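Local coordinates for jacalin-type lectin domain-containing protein (Musa acuminata, PDB 7KMU), which binds mannose as a mannose-specific jacalin-related lectin and has mitogenic and antiviral activity, at the interface of chains A and B. Numbering follows the deposited sequence. Chains: chain A/B, Jacalin-type lectin domain-containing protein.

The interface of chains A and B. Residues chain A 3-6; chain B 118-119, 141.
The N-terminal loop of chain A, running into strand 6-11, lies against the one-residue strand at B:Glu118 and the C-terminal loop at B:Pro141. A:Lys6 and B:Glu118 form an antiparallel beta bridge: A:Lys6 N donates to B:Glu118 O at 3.0 Å, in the carbonyl plane on a lone pair, and B:Glu118 N returns a longer bond to A:Lys6 O at 3.3 Å. The B:Glu118 side chain follows the incoming segment back towards its N-terminus. With CG anti to its backbone N (chi1 -164°) and the chain extended beyond, its carboxylate reaches two successive main-chain nitrogens. B:Glu118 OE1 accepts from A:Ala4 N at 2.8 Å, the donor standing 38° out of the carboxylate plane, and from A:Gly3 N at 3.1 Å, nearer that plane and on the anti side. Two donors gripping one oxygen would help hold the N-terminal segment in place. B:Glu118, through main chain and side chain together, has 99 Å² hidden by chain A. B:Pro141 packs beside the same segment, its CB 3.5 Å from A:Gly3 O and its CD 4.0 Å from A:Ile5 CD1. Two-fold symmetry repeats the patch with the chains exchanged, consistent with a dimer, although the structure alone does not show that this pairing persists in solution. The A:Lys6 chain, bent at chi3 (79°), crosses the glutamate obliquely; its NZ stays 4.7 Å from B:Glu118 OE2, so at most a longer-range attraction may act between them, whereas its methylene CD lies 3.7 Å from that same oxygen.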
# COMPACT_ATOMS: atom_id res chain seq x y z
N GLY A 3 18.17 0.04 0.41
CA GLY A 3 18.20 0.85 -0.80
C GLY A 3 16.94 0.79 -1.63
O GLY A 3 16.64 1.72 -2.39
N ALA A 4 16.18 -0.32 -1.51
CA ALA A 4 14.94 -0.50 -2.26
C ALA A 4 13.72 -0.02 -1.47
O ALA A 4 13.82 0.27 -0.27
CB ALA A 4 14.77 -1.98 -2.63
N ILE A 5 12.58 0.11 -2.18
CA ILE A 5 11.30 0.45 -1.57
C ILE A 5 10.43 -0.76 -1.80
O ILE A 5 10.05 -1.04 -2.93
CB ILE A 5 10.68 1.77 -2.07
CG1 ILE A 5 11.68 2.93 -1.80
CG2 ILE A 5 9.30 2.00 -1.37
CD1 ILE A 5 11.24 4.29 -2.14
N LYS A 6 10.18 -1.50 -0.72
CA LYS A 6 9.39 -2.73 -0.75
C LYS A 6 8.19 -2.58 0.16
O LYS A 6 8.35 -2.25 1.34
CB LYS A 6 10.25 -3.91 -0.29
CG LYS A 6 11.31 -4.31 -1.32
CD LYS A 6 12.24 -5.40 -0.81
CE LYS A 6 11.64 -6.78 -0.87
NZ LYS A 6 12.63 -7.83 -0.48
N GLU B 118 10.93 -2.50 3.30
CA GLU B 118 12.21 -1.82 3.09
C GLU B 118 11.90 -0.39 2.71
O GLU B 118 11.17 -0.14 1.75
CB GLU B 118 13.03 -2.51 1.98
CG GLU B 118 14.49 -2.11 1.97
CD GLU B 118 15.39 -2.95 1.08
OE1 GLU B 118 16.27 -2.36 0.41
OE2 GLU B 118 15.22 -4.19 1.06
N GLY B 119 12.43 0.54 3.49
CA GLY B 119 12.20 1.96 3.30
C GLY B 119 11.41 2.56 4.45
O GLY B 119 11.26 1.94 5.51
N PRO B 141 13.71 5.34 0.52
CA PRO B 141 14.50 4.25 1.10
C PRO B 141 15.13 4.70 2.42
O PRO B 141 15.10 5.89 2.76
CB PRO B 141 15.57 3.97 0.03
CG PRO B 141 15.62 5.17 -0.82
CD PRO B 141 14.44 6.05 -0.55